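Local coordinates for protein amorpha-4,11-diene synthase (Artemisia annua, PDB 4GAX) that probably cyclises farnesyl diphosphate to a sesquiterpene with release of diphosphate, as an engineered plant sesquiterpene synthase, at residues 44-49 with 251-256; 256-261 with 300-305; 162-167 with 182-187; 168-171 with 177-180. All coordinates share one frame; numbering follows the deposited sequence.

Contact 1 of 4, residues 44-49 with 251-256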
# COMPACT_ATOMS: atom_id res chain seq x y z
N VAL A 44 22.68 -10.09 7.74
CA VAL A 44 22.45 -10.54 6.37
C VAL A 44 23.76 -10.95 5.70
O VAL A 44 24.78 -10.27 5.81
CB VAL A 44 21.65 -9.50 5.54
CG1 VAL A 44 22.30 -9.22 4.19
CG2 VAL A 44 20.23 -9.98 5.36
N ASP A 45 23.71 -12.10 5.03
CA ASP A 45 24.88 -12.64 4.35
C ASP A 45 24.63 -12.62 2.85
O ASP A 45 25.24 -13.39 2.11
CB ASP A 45 25.13 -14.08 4.81
CG ASP A 45 26.61 -14.45 4.81
OD1 ASP A 45 27.26 -14.32 5.86
OD2 ASP A 45 27.11 -14.90 3.75
N ASN A 46 23.74 -11.73 2.42
CA ASN A 46 23.32 -11.69 1.02
C ASN A 46 24.50 -11.70 0.05
O ASN A 46 25.44 -10.90 0.17
CB ASN A 46 22.32 -10.55 0.77
CG ASN A 46 20.89 -10.94 1.16
OD1 ASN A 46 20.59 -11.16 2.35
ND2 ASN A 46 20.01 -11.03 0.17
N GLN A 47 24.44 -12.62 -0.91
CA GLN A 47 25.62 -13.15 -1.59
C GLN A 47 25.56 -12.99 -3.11
O GLN A 47 24.82 -13.70 -3.78
CB GLN A 47 25.79 -14.63 -1.21
CG GLN A 47 27.18 -15.03 -0.78
CD GLN A 47 27.73 -14.15 0.32
OE1 GLN A 47 28.44 -13.18 0.04
NE2 GLN A 47 27.42 -14.47 1.56
N VAL A 48 26.36 -12.06 -3.63
CA VAL A 48 26.26 -11.66 -5.03
C VAL A 48 27.34 -12.26 -5.93
O VAL A 48 28.41 -12.66 -5.46
CB VAL A 48 26.29 -10.12 -5.17
CG1 VAL A 48 27.73 -9.60 -5.17
CG2 VAL A 48 25.57 -9.66 -6.43
N GLU A 49 27.04 -12.34 -7.22
CA GLU A 49 28.03 -12.68 -8.24
C GLU A 49 28.63 -11.39 -8.80
O GLU A 49 28.09 -10.30 -8.59
CB GLU A 49 27.40 -13.51 -9.36
CG GLU A 49 26.06 -12.99 -9.88
CD GLU A 49 24.88 -13.44 -9.02
OE1 GLU A 49 24.21 -14.43 -9.40
OE2 GLU A 49 24.62 -12.81 -7.97
N LEU A 251 17.15 -6.10 -5.47
CA LEU A 251 16.33 -5.25 -4.60
C LEU A 251 15.95 -6.00 -3.32
O LEU A 251 15.94 -5.41 -2.24
CB LEU A 251 15.11 -4.71 -5.35
CG LEU A 251 14.26 -3.68 -4.61
CD1 LEU A 251 15.12 -2.50 -4.14
CD2 LEU A 251 13.14 -3.21 -5.55
N GLN A 252 15.69 -7.29 -3.42
CA GLN A 252 15.47 -8.09 -2.22
C GLN A 252 16.65 -8.02 -1.26
O GLN A 252 16.46 -7.95 -0.04
CB GLN A 252 15.17 -9.55 -2.57
CG GLN A 252 14.74 -10.38 -1.37
CD GLN A 252 14.52 -11.83 -1.73
OE1 GLN A 252 15.45 -12.54 -2.13
NE2 GLN A 252 13.26 -12.29 -1.59
N SER A 253 17.88 -8.03 -1.80
CA SER A 253 19.06 -7.91 -0.94
C SER A 253 19.06 -6.57 -0.20
O SER A 253 19.43 -6.51 0.97
CB SER A 253 20.36 -8.06 -1.75
OG SER A 253 20.53 -9.40 -2.14
N LEU A 254 18.63 -5.51 -0.88
CA LEU A 254 18.58 -4.19 -0.26
C LEU A 254 17.54 -4.19 0.86
O LEU A 254 17.80 -3.69 1.95
CB LEU A 254 18.24 -3.12 -1.31
CG LEU A 254 17.96 -1.74 -0.72
CD1 LEU A 254 19.22 -1.11 -0.09
CD2 LEU A 254 17.38 -0.81 -1.77
N HIS A 255 16.37 -4.77 0.59
CA HIS A 255 15.32 -4.88 1.61
C HIS A 255 15.85 -5.64 2.81
O HIS A 255 15.56 -5.27 3.95
CB HIS A 255 14.08 -5.58 1.06
CG HIS A 255 13.40 -4.83 -0.04
ND1 HIS A 255 12.62 -5.44 -0.99
CD2 HIS A 255 13.37 -3.50 -0.32
CE1 HIS A 255 12.14 -4.53 -1.82
NE2 HIS A 255 12.58 -3.35 -1.44
N ARG A 256 16.61 -6.70 2.55
CA ARG A 256 17.17 -7.48 3.64
C ARG A 256 18.18 -6.67 4.45
O ARG A 256 18.27 -6.84 5.67
CB ARG A 256 17.78 -8.78 3.12
CG ARG A 256 16.74 -9.83 2.76
CD ARG A 256 16.09 -10.40 4.02
NE ARG A 256 17.03 -11.20 4.80
CZ ARG A 256 17.17 -12.52 4.71
NH1 ARG A 256 16.42 -13.23 3.88
NH2 ARG A 256 18.06 -13.14 5.48
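Val44 lays its CG2 methyl against Arg256 where the loop comes up to residues 251-256 of helix 238-269, with Val44 CG2 3.5 Å from Arg256 NE and equally near its CB. The arginine chain is bent at two successive torsions (chi2 -71°, chi3 -68°), folding its far half back round the methyl. A short, branched apolar residue suits this curl: the arginine's polar end is already engaged, NH1 bonding to the carbonyl of Leu557. Two residues on, Asn46 supplies the polar link. Asn46 ND2 donates to Ser253 OG at 2.9 Å with a bent N-H...O angle of 144°, and the hydroxyl lies somewhat out of the amide plane. Ser253 OG also makes a weak bond to Asn249 O, one turn earlier. The other end of the amide, Asn46 OD1, stands over one face of the Arg256 guanidinium near its rim, the two planes almost perpendicular, and comes 3.8 Å from Arg256 CB. With a leucine here, Ser253 OG would probably lose its donor from the loop and the loop its polar hold on the helix. One bent hydrogen bond and one methyl contact imply a modest surface attachment of this loop to helix 238-269.

Contact 2 of 4, residues 256-261 with 300-305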
# COMPACT_ATOMS: atom_id res chain seq x y z
N ARG A 256 16.61 -6.70 2.55
CA ARG A 256 17.17 -7.48 3.64
C ARG A 256 18.18 -6.67 4.45
O ARG A 256 18.27 -6.84 5.67
CB ARG A 256 17.78 -8.78 3.12
CG ARG A 256 16.74 -9.83 2.76
CD ARG A 256 16.09 -10.40 4.02
NE ARG A 256 17.03 -11.20 4.80
CZ ARG A 256 17.17 -12.52 4.71
NH1 ARG A 256 16.42 -13.23 3.88
NH2 ARG A 256 18.06 -13.14 5.48
N GLU A 257 18.94 -5.81 3.78
CA GLU A 257 19.88 -4.91 4.48
C GLU A 257 19.14 -3.93 5.40
O GLU A 257 19.57 -3.69 6.53
CB GLU A 257 20.75 -4.12 3.48
CG GLU A 257 21.68 -4.98 2.61
CD GLU A 257 22.56 -4.14 1.68
OE1 GLU A 257 22.13 -3.05 1.25
OE2 GLU A 257 23.70 -4.57 1.38
N GLU A 258 18.05 -3.35 4.89
CA GLU A 258 17.22 -2.43 5.66
C GLU A 258 16.63 -3.11 6.90
O GLU A 258 16.63 -2.54 8.00
CB GLU A 258 16.08 -1.89 4.78
CG GLU A 258 16.59 -1.13 3.56
CD GLU A 258 15.50 -0.83 2.54
OE1 GLU A 258 14.35 -1.30 2.73
OE2 GLU A 258 15.79 -0.12 1.54
N LEU A 259 16.11 -4.32 6.72
CA LEU A 259 15.50 -5.06 7.81
C LEU A 259 16.56 -5.49 8.82
O LEU A 259 16.28 -5.58 10.02
CB LEU A 259 14.74 -6.27 7.28
CG LEU A 259 14.05 -7.15 8.33
CD1 LEU A 259 13.16 -6.33 9.25
CD2 LEU A 259 13.22 -8.22 7.63
N SER A 260 17.76 -5.78 8.34
CA SER A 260 18.89 -6.04 9.23
C SER A 260 19.22 -4.83 10.12
O SER A 260 19.46 -4.96 11.33
CB SER A 260 20.12 -6.45 8.42
OG SER A 260 21.27 -6.53 9.25
N GLN A 261 19.27 -3.65 9.51
CA GLN A 261 19.53 -2.42 10.24
C GLN A 261 18.40 -2.15 11.24
O GLN A 261 18.63 -1.79 12.38
CB GLN A 261 19.68 -1.24 9.27
CG GLN A 261 20.88 -1.39 8.34
CD GLN A 261 20.87 -0.41 7.18
OE1 GLN A 261 21.25 -0.75 6.06
NE2 GLN A 261 20.44 0.81 7.45
N ARG A 300 15.83 5.18 2.67
CA ARG A 300 15.84 5.96 3.91
C ARG A 300 14.44 6.19 4.43
O ARG A 300 14.19 6.10 5.65
CB ARG A 300 16.54 7.31 3.73
CG ARG A 300 18.04 7.22 3.50
CD ARG A 300 18.75 8.53 3.86
NE ARG A 300 18.87 8.71 5.31
CZ ARG A 300 19.83 8.16 6.06
NH1 ARG A 300 20.75 7.38 5.50
NH2 ARG A 300 19.86 8.39 7.37
N ALA A 301 13.52 6.47 3.51
CA ALA A 301 12.12 6.69 3.89
C ALA A 301 11.50 5.45 4.51
O ALA A 301 10.78 5.56 5.50
CB ALA A 301 11.29 7.17 2.70
N ARG A 302 11.77 4.27 3.94
CA ARG A 302 11.24 3.03 4.51
C ARG A 302 11.75 2.77 5.92
O ARG A 302 10.99 2.33 6.81
CB ARG A 302 11.62 1.81 3.63
CG ARG A 302 10.76 1.62 2.41
CD ARG A 302 11.01 0.23 1.81
NE ARG A 302 12.36 0.13 1.25
CZ ARG A 302 12.72 0.64 0.08
NH1 ARG A 302 11.82 1.31 -0.66
NH2 ARG A 302 13.97 0.49 -0.37
N ILE A 303 13.04 2.99 6.13
CA ILE A 303 13.63 2.70 7.43
C ILE A 303 13.03 3.62 8.49
O ILE A 303 12.66 3.17 9.58
CB ILE A 303 15.17 2.82 7.40
CG1 ILE A 303 15.75 1.63 6.61
CG2 ILE A 303 15.74 2.85 8.82
CD1 ILE A 303 17.24 1.76 6.29
N PHE A 304 12.89 4.90 8.17
CA PHE A 304 12.33 5.85 9.13
C PHE A 304 10.86 5.51 9.41
O PHE A 304 10.41 5.56 10.56
CB PHE A 304 12.43 7.29 8.60
CG PHE A 304 11.93 8.31 9.57
CD1 PHE A 304 12.54 8.44 10.81
CD2 PHE A 304 10.82 9.09 9.28
CE1 PHE A 304 12.06 9.36 11.76
CE2 PHE A 304 10.33 10.01 10.22
CZ PHE A 304 10.97 10.16 11.46
N LEU A 305 10.11 5.18 8.37
CA LEU A 305 8.70 4.88 8.50
C LEU A 305 8.52 3.65 9.37
O LEU A 305 7.64 3.61 10.24
CB LEU A 305 8.05 4.69 7.13
CG LEU A 305 6.58 4.24 7.06
CD1 LEU A 305 5.65 5.24 7.74
CD2 LEU A 305 6.17 4.07 5.57
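Arg302 grips Glu258 side-on, each of two nitrogens taking one carboxylate oxygen. Arg302 NE donates to Glu258 OE1 at 2.9 Å, practically straight at 178°, with the oxygen lying in the guanidinium plane. Beside it, Arg302 NH2 reaches the syn lone pair of Glu258 OE2 at 2.7 Å. Carboxylate and guanidinium are twisted by only 30°, so they meet nearly flat, edge to edge. The glutamate chain runs extended beyond CG, while the arginine bends at chi3 to turn its NE edge toward the acid. Further partners fix both groups: Tyr286 OH bonds to Glu258 OE1, Ser299 OG to OE2, and Arg302 NH1 meets the carbonyls of Arg293 and Glu295. Outward from this pair, Ile303 takes over. Ile303 CG1 lies 4.0 Å from Glu258 CB. At the tip, Ile303 CD1 touches Gln261 NE2 at 3.5 Å. Isoleucine suits the place, covering the aliphatic stem of the acid while its end meets an exposed amide. The short helical segments cross at -34° with their axes 10.3 Å apart. Helix 299-322 also carries the family's aspartate-rich DDxxD motif. Mutual neutralisation with several added bonds would make the buried charges tolerable, tying that helix to helix 238-269 by a directional link.

Contact 3 of 4, residues 162-167 with 182-187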
# COMPACT_ATOMS: atom_id res chain seq x y z
N GLU A 162 -8.15 -8.25 -19.22
CA GLU A 162 -7.79 -6.83 -19.24
C GLU A 162 -8.98 -5.96 -18.85
O GLU A 162 -8.83 -4.93 -18.18
CB GLU A 162 -7.27 -6.39 -20.62
CG GLU A 162 -5.89 -6.92 -20.99
CD GLU A 162 -5.40 -6.43 -22.36
OE1 GLU A 162 -6.23 -5.89 -23.13
OE2 GLU A 162 -4.19 -6.57 -22.65
N LEU A 163 -10.17 -6.38 -19.26
CA LEU A 163 -11.38 -5.61 -18.95
C LEU A 163 -11.70 -5.72 -17.46
O LEU A 163 -12.03 -4.72 -16.81
CB LEU A 163 -12.56 -6.13 -19.79
CG LEU A 163 -13.94 -5.56 -19.43
CD1 LEU A 163 -13.99 -4.03 -19.61
CD2 LEU A 163 -15.00 -6.24 -20.30
N TYR A 164 -11.58 -6.93 -16.93
CA TYR A 164 -11.78 -7.14 -15.50
C TYR A 164 -10.85 -6.23 -14.69
O TYR A 164 -11.28 -5.52 -13.78
CB TYR A 164 -11.57 -8.61 -15.15
CG TYR A 164 -11.46 -8.87 -13.67
CD1 TYR A 164 -12.60 -9.03 -12.88
CD2 TYR A 164 -10.22 -8.96 -13.04
CE1 TYR A 164 -12.50 -9.27 -11.48
CE2 TYR A 164 -10.10 -9.20 -11.66
CZ TYR A 164 -11.24 -9.35 -10.89
OH TYR A 164 -11.10 -9.58 -9.53
N GLU A 165 -9.57 -6.22 -15.05
CA GLU A 165 -8.61 -5.40 -14.31
C GLU A 165 -8.96 -3.92 -14.39
O GLU A 165 -8.82 -3.20 -13.40
CB GLU A 165 -7.17 -5.65 -14.77
CG GLU A 165 -6.69 -7.10 -14.63
CD GLU A 165 -6.52 -7.53 -13.17
OE1 GLU A 165 -6.89 -6.76 -12.25
OE2 GLU A 165 -5.99 -8.65 -12.93
N ALA A 166 -9.43 -3.47 -15.56
CA ALA A 166 -9.85 -2.07 -15.71
C ALA A 166 -10.97 -1.66 -14.73
O ALA A 166 -11.02 -0.51 -14.24
CB ALA A 166 -10.27 -1.79 -17.13
N THR A 167 -11.87 -2.60 -14.44
CA THR A 167 -13.03 -2.30 -13.57
C THR A 167 -12.58 -1.88 -12.18
O THR A 167 -13.27 -1.13 -11.51
CB THR A 167 -14.02 -3.50 -13.43
OG1 THR A 167 -13.39 -4.56 -12.69
CG2 THR A 167 -14.44 -4.02 -14.81
N VAL A 182 -19.41 -7.53 -13.38
CA VAL A 182 -20.31 -8.68 -13.27
C VAL A 182 -20.09 -9.66 -14.44
O VAL A 182 -20.01 -10.87 -14.23
CB VAL A 182 -21.79 -8.23 -13.21
CG1 VAL A 182 -22.73 -9.44 -13.33
CG2 VAL A 182 -22.04 -7.47 -11.92
N PHE A 183 -19.98 -9.11 -15.64
CA PHE A 183 -19.80 -9.90 -16.87
C PHE A 183 -18.48 -10.69 -16.83
O PHE A 183 -18.46 -11.91 -16.95
CB PHE A 183 -19.87 -8.95 -18.08
CG PHE A 183 -19.60 -9.61 -19.41
CD1 PHE A 183 -20.59 -10.32 -20.07
CD2 PHE A 183 -18.36 -9.47 -20.02
CE1 PHE A 183 -20.34 -10.92 -21.29
CE2 PHE A 183 -18.10 -10.07 -21.25
CZ PHE A 183 -19.09 -10.79 -21.88
N THR A 184 -17.37 -9.99 -16.63
CA THR A 184 -16.07 -10.64 -16.62
C THR A 184 -15.93 -11.65 -15.50
O THR A 184 -15.40 -12.75 -15.71
CB THR A 184 -14.93 -9.63 -16.55
OG1 THR A 184 -15.08 -8.83 -15.38
CG2 THR A 184 -14.95 -8.71 -17.79
N GLN A 185 -16.41 -11.30 -14.30
CA GLN A 185 -16.36 -12.22 -13.15
C GLN A 185 -17.04 -13.54 -13.46
O GLN A 185 -16.51 -14.61 -13.14
CB GLN A 185 -17.04 -11.60 -11.92
CG GLN A 185 -16.09 -10.95 -10.93
CD GLN A 185 -16.82 -10.38 -9.73
OE1 GLN A 185 -18.06 -10.36 -9.70
NE2 GLN A 185 -16.07 -9.89 -8.75
N SER A 186 -18.22 -13.47 -14.07
CA SER A 186 -18.98 -14.68 -14.33
C SER A 186 -18.32 -15.50 -15.42
O SER A 186 -18.21 -16.72 -15.31
CB SER A 186 -20.44 -14.38 -14.72
OG SER A 186 -20.53 -13.74 -15.98
N HIS A 187 -17.85 -14.84 -16.47
CA HIS A 187 -17.21 -15.57 -17.56
C HIS A 187 -15.82 -16.08 -17.19
O HIS A 187 -15.49 -17.23 -17.49
CB HIS A 187 -17.22 -14.75 -18.84
CG HIS A 187 -18.57 -14.70 -19.49
ND1 HIS A 187 -19.49 -13.71 -19.19
CD2 HIS A 187 -19.17 -15.54 -20.36
CE1 HIS A 187 -20.60 -13.94 -19.88
NE2 HIS A 187 -20.43 -15.03 -20.60
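Thr184 packs into the angle between Leu163 and Tyr164, where the two helices come nearest. Thr184 CG2 presses its methyl on the leucine, 3.5 Å from Leu163 CD2. On the other branch Thr184 OG1 sits at the edge of the tyrosine ring, in its plane and 3.5 Å from Tyr164 CD1. The threonine torsion (chi1 58°) places OG1 between the backbone N and the carbonyl carbon, and there the hydroxyl bonds to Ala180 O of its own helix. A small branched residue is apt, for the segment axes are only 9.1 Å apart and cross at -132°. Toward solvent the fit slackens: exposed Gln185 brings just its CG up to the ring, 4.0 Å from Tyr164 CE1, with its amide inclined to the ring plane by 36°. Tyr164 OH is held by Ala209 O, which helps fix the ring from its far end. If Thr184 were glycine, a gap would probably open beside Leu163 and the Tyr164 ring, and Ala180 O would lose its hydroxyl partner. The polar bonds here are made within a helix or to other neighbours, so between residues 162-167 and 182-187, in a helical hairpin of the N-terminal domain, the join is van der Waals fit, the hydroxyl included.

Contact 4 of 4, residues 168-171 with 177-180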
# COMPACT_ATOMS: atom_id res chain seq x y z
N SER A 168 -11.41 -2.36 -11.75
CA SER A 168 -10.89 -1.99 -10.43
C SER A 168 -10.58 -0.51 -10.28
O SER A 168 -10.45 -0.03 -9.14
CB SER A 168 -9.62 -2.77 -10.10
OG SER A 168 -9.93 -4.14 -10.09
N MET A 169 -10.44 0.21 -11.39
CA MET A 169 -10.12 1.64 -11.36
C MET A 169 -11.36 2.50 -11.40
O MET A 169 -11.25 3.72 -11.55
CB MET A 169 -9.25 2.05 -12.57
CG MET A 169 -8.14 1.08 -12.91
SD MET A 169 -6.87 1.02 -11.64
CE MET A 169 -6.17 2.66 -11.74
N ARG A 170 -12.53 1.89 -11.28
CA ARG A 170 -13.76 2.66 -11.46
C ARG A 170 -14.04 3.55 -10.27
O ARG A 170 -13.62 3.26 -9.14
CB ARG A 170 -14.95 1.73 -11.70
CG ARG A 170 -15.43 1.00 -10.47
CD ARG A 170 -16.35 -0.18 -10.89
NE ARG A 170 -16.84 -0.95 -9.76
CZ ARG A 170 -16.13 -1.85 -9.09
NH1 ARG A 170 -14.86 -2.09 -9.41
NH2 ARG A 170 -16.67 -2.51 -8.07
N VAL A 171 -14.74 4.65 -10.53
CA VAL A 171 -15.22 5.55 -9.48
C VAL A 171 -16.74 5.37 -9.34
O VAL A 171 -17.34 4.58 -10.09
CB VAL A 171 -14.81 7.02 -9.80
CG1 VAL A 171 -13.30 7.07 -10.14
CG2 VAL A 171 -15.64 7.58 -10.96
N LEU A 177 -18.72 0.01 -16.11
CA LEU A 177 -17.73 -0.83 -15.41
C LEU A 177 -18.31 -1.68 -14.28
O LEU A 177 -17.80 -2.77 -13.98
CB LEU A 177 -16.56 0.01 -14.89
CG LEU A 177 -15.70 0.66 -15.97
CD1 LEU A 177 -14.70 1.61 -15.29
CD2 LEU A 177 -14.98 -0.36 -16.80
N GLU A 178 -19.37 -1.20 -13.62
CA GLU A 178 -20.11 -2.11 -12.75
C GLU A 178 -20.61 -3.31 -13.58
O GLU A 178 -20.45 -4.47 -13.20
CB GLU A 178 -21.31 -1.38 -12.11
CG GLU A 178 -20.93 -0.24 -11.18
CD GLU A 178 -20.15 -0.72 -9.96
OE1 GLU A 178 -20.37 -1.87 -9.52
OE2 GLU A 178 -19.33 0.08 -9.44
N ASP A 179 -21.21 -3.01 -14.73
CA ASP A 179 -21.68 -4.06 -15.64
C ASP A 179 -20.53 -4.96 -16.08
O ASP A 179 -20.66 -6.19 -16.09
CB ASP A 179 -22.33 -3.43 -16.87
CG ASP A 179 -23.70 -2.82 -16.56
OD1 ASP A 179 -24.20 -3.04 -15.44
OD2 ASP A 179 -24.27 -2.15 -17.45
N ALA A 180 -19.41 -4.36 -16.44
CA ALA A 180 -18.27 -5.13 -16.94
C ALA A 180 -17.71 -6.04 -15.86
O ALA A 180 -17.18 -7.12 -16.15
CB ALA A 180 -17.18 -4.21 -17.51
O HOH W 1 -19.32 -2.28 -7.22
O HOH W 2 -18.81 2.41 -10.74
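Arg170 and Glu178 cross at about a right angle, and their flat ends are turned 65° apart. The arginine chain is extended from CG to NE, and chi1 of 74° sends it out over the start of helix 175-194. Arg170 NE then donates to Glu178 OE2 at 2.7 Å, a salt bridge in which the oxygen lies in the guanidinium plane. Relative to the carboxylate the approach differs, since NE stands well above its plane. A two-pronged grip would need the planes more nearly aligned, and a water makes up for this: it accepts from Arg170 NH2 at 2.8 Å and donates to Glu178 OE1 at 2.6 Å. The glutamate reaches this place because its chain bends at chi2 (-64°), bringing the carboxylate back toward the loop. A second water lies between Val171 O and Glu178 OE2. Beneath the charges, Leu177 CD1 packs on the arginine stem, 3.6 Å from Arg170 CB, a good use of an arginine's apolar methylenes. Around the contact, Arg170 NH1 bonds to Thr167 O near the end of helix 157-167, and Arg128 NH1 of helix 120-129 bonds to Met169 O. From helix 489-513, Lys505 adds a second cation to Glu178 OE2 and Asn508 ND2 bonds to Arg170 O, so the loop between helices 157-167 and 175-194 is held against three helices.

Contacts 1 and 2 are neighbours on helix 238-269, with centres 13 Å apart; both ranges include Arg256, which touches its partner segment in contact 1 but not in contact 2. Contacts 3 and 4, 9 Å apart, both use helix 175-194, contact 3 against helix 157-167 and contact 4 against the loop that joins the two. About 37 to 40 Å separates the centres of one pair from those of the other. Contact 1 lies at the surface and has a single neutral hydrogen bond, whereas contact 2 is partly buried and built on a two-pronged charge pair. Contacts 3 and 4 are buried but differ: close van der Waals packing in one, a water-assisted salt bridge in the other.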